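Local structure of Lin2960 protein (Listeria innocua, 3OOP) at residues F25-I30 with E38-L43; Y33-E38 with R102-E107; I46-P51 with A58-K63. The protein is of unknown function but probably binds DNA as a dimer and regulates transcription. All blocks are in the same frame, centred on the assembly; numbering follows the deposited sequence.

In the fold
From the N terminus, the long helix 2-29 runs into a loop and then into helix 37-49. Contact 1 closes this first short loop, setting the end of the long helix against the start of the next one. Contact 2 opens inside it, at Y33-E38, and closes only at R102-E107 on helix 99-119, so the two contacts cross, share E38 and meet where W40 packs on T105. Contact 3 lies nested within the large loop closed by contact 2, joining the end of helix 37-49 to helix 54-61. Helix 37-49 thus serves all three contacts, and a salt bridge between R102 and E50 links contacts 2 and 3.

Contact 1 (F25-I30 with E38-L43); sequences FLMRSI and EQWSVL
The indole of W40 receives I30 on one face and M27, a selenomethionine here, at an oblique angle. CD1 of I30 stands 3.8 Å above the indole plane, displaced toward the rim over the five-membered ring, with its nearest approach to W40 CD1, 3.8 Å. It lies 20° off the ring normal, a CH-pi contact in which a methyl group rests on the aromatic face. M27 comes in at a slant: its terminal CE is 4.0 Å from W40 CD1, and its SE lies 5.2 Å from the centroid of the five-membered ring of W40, making a Met-aromatic contact.

Both aliphatic chains run across the indole at about a right angle, and their ends converge on the same CD1 corner. M27 gets there by folding back, with bends at chi2 and chi3 that bring the methyl group to the ring. For I30, the branch ending in CD1 is set between the backbone N and the carbonyl carbon (chi1 58°). Just before it, the S29 hydroxyl donates to L26 O at 2.7 Å, one turn back.

I30 and W40 are buried, and the contact is apolar packing between helix 2-29 and helix 37-49. Helix 99-119 packs alongside, with I111 against I30 and L108 and R109 against W40, and V35 of the intervening loop also touches W40.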
# COMPACT_ATOMS: atom_id res chain seq x y z
N PHE A 25 16.64 4.28 -2.29
CA PHE A 25 17.48 5.47 -2.45
C PHE A 25 18.30 5.75 -1.19
O PHE A 25 19.52 5.98 -1.27
CB PHE A 25 16.60 6.69 -2.77
CG PHE A 25 17.38 7.95 -3.01
CD1 PHE A 25 18.09 8.13 -4.18
CD2 PHE A 25 17.37 8.97 -2.06
CE1 PHE A 25 18.79 9.31 -4.42
CE2 PHE A 25 18.07 10.16 -2.29
CZ PHE A 25 18.78 10.33 -3.47
N LEU A 26 17.64 5.73 -0.04
CA LEU A 26 18.33 5.92 1.23
C LEU A 26 19.35 4.82 1.49
O LEU A 26 20.42 5.10 2.02
CB LEU A 26 17.34 6.01 2.38
CG LEU A 26 16.40 7.22 2.30
CD1 LEU A 26 15.51 7.23 3.53
CD2 LEU A 26 17.18 8.56 2.19
N MSE A 27 19.03 3.59 1.12
CA MSE A 27 19.98 2.50 1.31
C MSE A 27 21.17 2.62 0.37
O MSE A 27 22.30 2.32 0.77
CB MSE A 27 19.30 1.12 1.25
CG MSE A 27 18.45 0.81 2.51
SE MSE A 27 19.31 1.21 4.25
CE MSE A 27 18.79 3.08 4.56
N ARG A 28 20.95 3.12 -0.84
CA ARG A 28 22.06 3.37 -1.79
C ARG A 28 23.05 4.40 -1.28
O ARG A 28 24.25 4.34 -1.59
CB ARG A 28 21.55 3.81 -3.17
CG ARG A 28 20.97 2.70 -3.98
CD ARG A 28 20.99 2.98 -5.47
NE ARG A 28 20.15 4.11 -5.87
CZ ARG A 28 18.83 4.08 -5.97
NH1 ARG A 28 18.15 2.97 -5.66
NH2 ARG A 28 18.17 5.16 -6.35
N SER A 29 22.56 5.34 -0.48
CA SER A 29 23.40 6.43 0.02
C SER A 29 24.50 5.93 0.94
O SER A 29 25.54 6.56 1.04
CB SER A 29 22.55 7.50 0.74
OG SER A 29 22.17 7.11 2.04
N ILE A 30 24.27 4.78 1.58
CA ILE A 30 25.29 4.22 2.49
C ILE A 30 25.88 2.89 1.97
O ILE A 30 26.55 2.16 2.71
CB ILE A 30 24.76 4.12 3.94
CG1 ILE A 30 23.50 3.25 4.01
CG2 ILE A 30 24.48 5.54 4.51
CD1 ILE A 30 23.09 2.89 5.45
N GLU A 38 20.92 -4.27 6.74
CA GLU A 38 20.31 -4.98 7.87
C GLU A 38 21.04 -4.68 9.19
O GLU A 38 20.42 -4.60 10.26
CB GLU A 38 20.19 -6.49 7.61
CG GLU A 38 21.52 -7.25 7.61
CD GLU A 38 21.36 -8.77 7.52
OE1 GLU A 38 22.40 -9.45 7.38
OE2 GLU A 38 20.22 -9.28 7.58
N GLN A 39 22.36 -4.52 9.11
CA GLN A 39 23.16 -4.13 10.26
C GLN A 39 22.80 -2.71 10.68
O GLN A 39 22.77 -2.40 11.86
CB GLN A 39 24.66 -4.25 9.95
CG GLN A 39 25.15 -5.69 9.87
CD GLN A 39 26.48 -5.81 9.15
OE1 GLN A 39 27.16 -4.81 8.89
NE2 GLN A 39 26.86 -7.04 8.82
N TRP A 40 22.54 -1.86 9.69
CA TRP A 40 22.16 -0.49 9.96
C TRP A 40 20.81 -0.43 10.68
O TRP A 40 20.66 0.32 11.64
CB TRP A 40 22.13 0.33 8.68
CG TRP A 40 21.50 1.69 8.79
CD1 TRP A 40 20.42 2.14 8.10
CD2 TRP A 40 21.91 2.77 9.64
NE1 TRP A 40 20.14 3.44 8.44
CE2 TRP A 40 21.03 3.85 9.40
CE3 TRP A 40 22.93 2.92 10.59
CZ2 TRP A 40 21.14 5.08 10.07
CZ3 TRP A 40 23.04 4.15 11.26
CH2 TRP A 40 22.15 5.21 10.99
N SER A 41 19.86 -1.23 10.23
CA SER A 41 18.54 -1.27 10.88
C SER A 41 18.69 -1.53 12.37
O SER A 41 18.07 -0.84 13.20
CB SER A 41 17.65 -2.34 10.27
OG SER A 41 17.38 -2.02 8.91
N VAL A 42 19.51 -2.52 12.72
CA VAL A 42 19.71 -2.89 14.11
C VAL A 42 20.49 -1.80 14.86
O VAL A 42 20.08 -1.39 15.94
CB VAL A 42 20.34 -4.29 14.26
CG1 VAL A 42 20.69 -4.56 15.70
CG2 VAL A 42 19.36 -5.35 13.75
N LEU A 43 21.58 -1.32 14.27
CA LEU A 43 22.39 -0.24 14.87
C LEU A 43 21.58 1.01 15.17
O LEU A 43 21.67 1.55 16.27
CB LEU A 43 23.54 0.15 13.94
CG LEU A 43 24.95 -0.36 14.14
CD1 LEU A 43 25.85 0.34 13.12
CD2 LEU A 43 25.47 -0.13 15.57

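Contact 2 (Y33-E38 with R102-E107); sequences YDVTPE and RKETTE
Y33 meets E107 at the edge of its ring: OE1 of E107 lies in the ring plane, 3.4 Å from Y33 CE1. Ring and carboxylate planes stand 89° apart, and Y33 OH is 4.2 Å from E107 OE1. The glutamate spans the gap as an extended chain, with CG turned opposite the backbone N (chi1 -171°).

D34 comes next and reaches across through solvent. One water donates both to D34 OD2, at 2.7 Å, and to E104 OE1, at 2.8 Å; the two carboxylate oxygens themselves remain 5.0 Å apart. At V35 a second water donates to E104 OE1 at 2.7 Å and accepts a weak bond from the V35 backbone N. The methyl CG2 of V35 touches the same oxygen, E104 OE1, at 3.6 Å. V35 also packs on L43 and L108. T36 then N-caps helix 37-49, and the contact sets the loop leading into this helix against helix 99-119.

D34 and E104 thus bring like charges near each other on a partly buried seam, with no direct hydrogen bond across it; E107 stands apart, against the ring edge of Y33. The bridging water and the salt bridge from D34 to K78 probably offset the repulsion.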
# COMPACT_ATOMS: atom_id res chain seq x y z
N TYR A 33 29.62 1.96 2.61
CA TYR A 33 30.10 1.87 3.99
C TYR A 33 30.20 0.42 4.47
O TYR A 33 29.55 -0.47 3.92
CB TYR A 33 29.22 2.72 4.90
CG TYR A 33 29.44 4.19 4.64
CD1 TYR A 33 30.33 4.93 5.43
CD2 TYR A 33 28.80 4.84 3.59
CE1 TYR A 33 30.55 6.28 5.19
CE2 TYR A 33 29.01 6.19 3.33
CZ TYR A 33 29.89 6.90 4.15
OH TYR A 33 30.12 8.24 3.91
N ASP A 34 31.01 0.19 5.51
CA ASP A 34 31.28 -1.17 5.99
C ASP A 34 30.02 -1.81 6.59
O ASP A 34 29.78 -3.00 6.44
CB ASP A 34 32.44 -1.17 6.99
CG ASP A 34 32.66 -2.53 7.63
OD1 ASP A 34 33.22 -3.42 6.95
OD2 ASP A 34 32.28 -2.71 8.81
N VAL A 35 29.21 -1.00 7.25
CA VAL A 35 27.92 -1.44 7.80
C VAL A 35 26.89 -1.70 6.69
O VAL A 35 26.60 -0.79 5.91
CB VAL A 35 27.41 -0.40 8.83
CG1 VAL A 35 26.01 -0.71 9.30
CG2 VAL A 35 28.37 -0.32 10.03
N THR A 36 26.33 -2.92 6.63
CA THR A 36 25.27 -3.31 5.67
C THR A 36 23.86 -2.80 6.06
O THR A 36 23.64 -2.45 7.22
CB THR A 36 25.20 -4.84 5.50
OG1 THR A 36 24.63 -5.43 6.68
CG2 THR A 36 26.58 -5.44 5.23
N PRO A 37 22.89 -2.77 5.10
CA PRO A 37 21.52 -2.30 5.40
C PRO A 37 20.85 -2.95 6.63
O PRO A 37 20.27 -2.23 7.45
CB PRO A 37 20.74 -2.66 4.14
CG PRO A 37 21.73 -2.68 3.07
CD PRO A 37 23.08 -3.00 3.66
N GLU A 38 20.92 -4.27 6.74
CA GLU A 38 20.31 -4.98 7.87
C GLU A 38 21.04 -4.68 9.19
O GLU A 38 20.42 -4.60 10.26
CB GLU A 38 20.19 -6.49 7.61
CG GLU A 38 21.52 -7.25 7.61
CD GLU A 38 21.36 -8.77 7.52
OE1 GLU A 38 22.40 -9.45 7.38
OE2 GLU A 38 20.22 -9.28 7.58
N ARG A 102 29.02 4.71 18.17
CA ARG A 102 28.45 6.05 18.18
C ARG A 102 29.01 6.87 17.02
O ARG A 102 28.26 7.57 16.33
CB ARG A 102 28.72 6.73 19.53
CG ARG A 102 27.83 7.92 19.82
CD ARG A 102 27.97 8.40 21.27
NE ARG A 102 27.91 7.31 22.23
CZ ARG A 102 26.79 6.68 22.60
NH1 ARG A 102 25.61 7.04 22.10
NH2 ARG A 102 26.84 5.69 23.49
N LYS A 103 30.32 6.77 16.79
CA LYS A 103 30.99 7.46 15.68
C LYS A 103 30.39 7.03 14.33
O LYS A 103 30.00 7.87 13.52
CB LYS A 103 32.50 7.18 15.72
CG LYS A 103 33.30 7.78 14.55
CD LYS A 103 34.79 7.43 14.61
CE LYS A 103 35.05 6.04 14.06
NZ LYS A 103 36.44 5.90 13.52
N GLU A 104 30.32 5.72 14.11
CA GLU A 104 29.84 5.22 12.83
C GLU A 104 28.35 5.50 12.61
O GLU A 104 27.96 5.88 11.50
CB GLU A 104 30.19 3.73 12.66
CG GLU A 104 31.71 3.53 12.51
CD GLU A 104 32.12 2.28 11.73
OE1 GLU A 104 31.25 1.54 11.21
OE2 GLU A 104 33.35 2.04 11.62
N THR A 105 27.54 5.38 13.65
CA THR A 105 26.11 5.66 13.53
C THR A 105 25.87 7.14 13.22
O THR A 105 25.01 7.48 12.41
CB THR A 105 25.33 5.20 14.78
OG1 THR A 105 25.61 3.82 15.03
CG2 THR A 105 23.83 5.39 14.61
N THR A 106 26.65 8.02 13.85
CA THR A 106 26.55 9.46 13.58
C THR A 106 26.88 9.75 12.10
O THR A 106 26.14 10.46 11.42
CB THR A 106 27.44 10.29 14.53
OG1 THR A 106 26.90 10.19 15.85
CG2 THR A 106 27.50 11.76 14.13
N GLU A 107 27.96 9.16 11.61
CA GLU A 107 28.39 9.32 10.23
C GLU A 107 27.30 8.83 9.26
O GLU A 107 26.93 9.55 8.33
CB GLU A 107 29.71 8.58 10.01
CG GLU A 107 30.42 8.83 8.67
CD GLU A 107 31.75 8.10 8.54
OE1 GLU A 107 32.35 8.15 7.45
OE2 GLU A 107 32.20 7.46 9.53
O HOH W 1 32.20 -1.12 10.93
O HOH W 2 30.56 1.80 8.62

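Contact 3 (I46-P51 with A58-K63); sequences IEANEP and ALWTKK
Facing each other are A48 and N49, near the end of helix 37-49, and W60, in the last turn of helix 54-61. Beyond N49 the chain turns away through E50 to a cis peptide before P51. In 58-63, K62 leaves the helix with a positive phi of 61°, while K63 N bonds to A58 O (3.1 Å) and K62 N weakly to L59 O, as in a Schellman motif.

The side chains of N49 and W60 approach from opposite directions. The amide nitrogen ND2 of N49 sits over the centre of the indole, 3.3 Å above its plane, and its closest ring atom is W60 CE3 at 3.4 Å. With amide and ring planes 76° apart, the amide is steeply tilted, not stacked flat. OD1 of N49 keeps to the benzene side, 3.7 Å from W60 CZ3. The same ND2 hydrogen-bonds to G45 O, which helps fix the amide above the ring. A48 adds an apolar touch obliquely, its CB 4.1 Å from W60 CZ2.

This surface contact joins two helices of the winged helix-turn-helix domain. E44 also packs on W60, R109 of helix 99-119 lies against A48, and V68 of helix 65-77 packs against A58 and T61.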
# COMPACT_ATOMS: atom_id res chain seq x y z
N ILE A 46 19.30 0.41 18.05
CA ILE A 46 20.07 0.48 19.29
C ILE A 46 20.38 1.93 19.68
O ILE A 46 20.13 2.34 20.81
CB ILE A 46 21.34 -0.41 19.24
CG1 ILE A 46 20.96 -1.88 19.06
CG2 ILE A 46 22.16 -0.24 20.53
CD1 ILE A 46 22.13 -2.84 18.80
N GLU A 47 20.88 2.72 18.72
CA GLU A 47 21.16 4.13 18.99
C GLU A 47 19.92 4.84 19.51
O GLU A 47 20.01 5.61 20.45
CB GLU A 47 21.71 4.85 17.75
CG GLU A 47 22.29 6.27 18.02
CD GLU A 47 21.23 7.34 18.26
OE1 GLU A 47 20.12 7.26 17.67
OE2 GLU A 47 21.51 8.29 19.04
N ALA A 48 18.76 4.57 18.91
CA ALA A 48 17.54 5.29 19.26
C ALA A 48 16.97 4.91 20.63
O ALA A 48 16.18 5.66 21.22
CB ALA A 48 16.48 5.10 18.17
N ASN A 49 17.39 3.75 21.15
CA ASN A 49 16.81 3.16 22.36
C ASN A 49 17.76 2.72 23.48
O ASN A 49 17.29 2.23 24.51
CB ASN A 49 15.99 1.93 21.96
CG ASN A 49 14.78 2.26 21.15
OD1 ASN A 49 13.73 2.61 21.69
ND2 ASN A 49 14.91 2.15 19.83
N GLU A 50 19.07 2.88 23.29
CA GLU A 50 20.06 2.30 24.21
C GLU A 50 19.95 2.79 25.66
O GLU A 50 19.65 3.97 25.89
CB GLU A 50 21.49 2.52 23.69
CG GLU A 50 21.82 3.99 23.40
CD GLU A 50 23.31 4.26 23.24
OE1 GLU A 50 23.67 5.42 22.92
OE2 GLU A 50 24.14 3.35 23.45
N PRO A 51 20.18 1.89 26.64
CA PRO A 51 20.36 0.44 26.47
C PRO A 51 19.03 -0.23 26.18
O PRO A 51 18.01 0.15 26.75
CB PRO A 51 20.89 -0.02 27.84
CG PRO A 51 21.34 1.22 28.54
CD PRO A 51 20.45 2.31 28.03
N ALA A 58 14.13 -6.66 18.15
CA ALA A 58 13.33 -7.46 17.23
C ALA A 58 12.02 -6.75 16.90
O ALA A 58 11.67 -6.58 15.74
CB ALA A 58 13.07 -8.84 17.82
N LEU A 59 11.30 -6.32 17.94
CA LEU A 59 10.05 -5.58 17.78
C LEU A 59 10.24 -4.27 17.02
O LEU A 59 9.49 -3.95 16.09
CB LEU A 59 9.40 -5.32 19.14
CG LEU A 59 8.39 -6.33 19.72
CD1 LEU A 59 8.96 -7.75 19.87
CD2 LEU A 59 7.86 -5.82 21.05
N TRP A 60 11.27 -3.52 17.40
CA TRP A 60 11.60 -2.25 16.75
C TRP A 60 11.88 -2.41 15.26
O TRP A 60 11.40 -1.63 14.45
CB TRP A 60 12.79 -1.58 17.45
CG TRP A 60 13.14 -0.23 16.92
CD1 TRP A 60 13.96 0.05 15.86
CD2 TRP A 60 12.69 1.03 17.42
NE1 TRP A 60 14.04 1.41 15.67
CE2 TRP A 60 13.27 2.04 16.61
CE3 TRP A 60 11.84 1.41 18.47
CZ2 TRP A 60 13.04 3.40 16.83
CZ3 TRP A 60 11.60 2.77 18.68
CH2 TRP A 60 12.21 3.75 17.86
N THR A 61 12.67 -3.42 14.91
CA THR A 61 13.10 -3.58 13.52
C THR A 61 12.15 -4.49 12.75
O THR A 61 12.21 -4.54 11.52
CB THR A 61 14.52 -4.17 13.43
OG1 THR A 61 14.53 -5.46 14.05
CG2 THR A 61 15.53 -3.28 14.12
N LYS A 62 11.30 -5.21 13.48
CA LYS A 62 10.41 -6.23 12.89
C LYS A 62 11.20 -7.36 12.22
O LYS A 62 10.90 -7.77 11.10
CB LYS A 62 9.39 -5.59 11.94
CG LYS A 62 8.29 -4.86 12.67
CD LYS A 62 7.50 -3.93 11.76
CE LYS A 62 8.02 -2.50 11.87
NZ LYS A 62 7.11 -1.54 11.17
N LYS A 63 12.22 -7.84 12.93
CA LYS A 63 12.99 -9.01 12.52
C LYS A 63 12.78 -10.09 13.57
O LYS A 63 12.44 -9.78 14.71
CB LYS A 63 14.47 -8.66 12.39
CG LYS A 63 14.77 -7.55 11.37
CD LYS A 63 16.26 -7.23 11.31
CE LYS A 63 16.54 -5.99 10.45
NZ LYS A 63 16.31 -6.20 8.99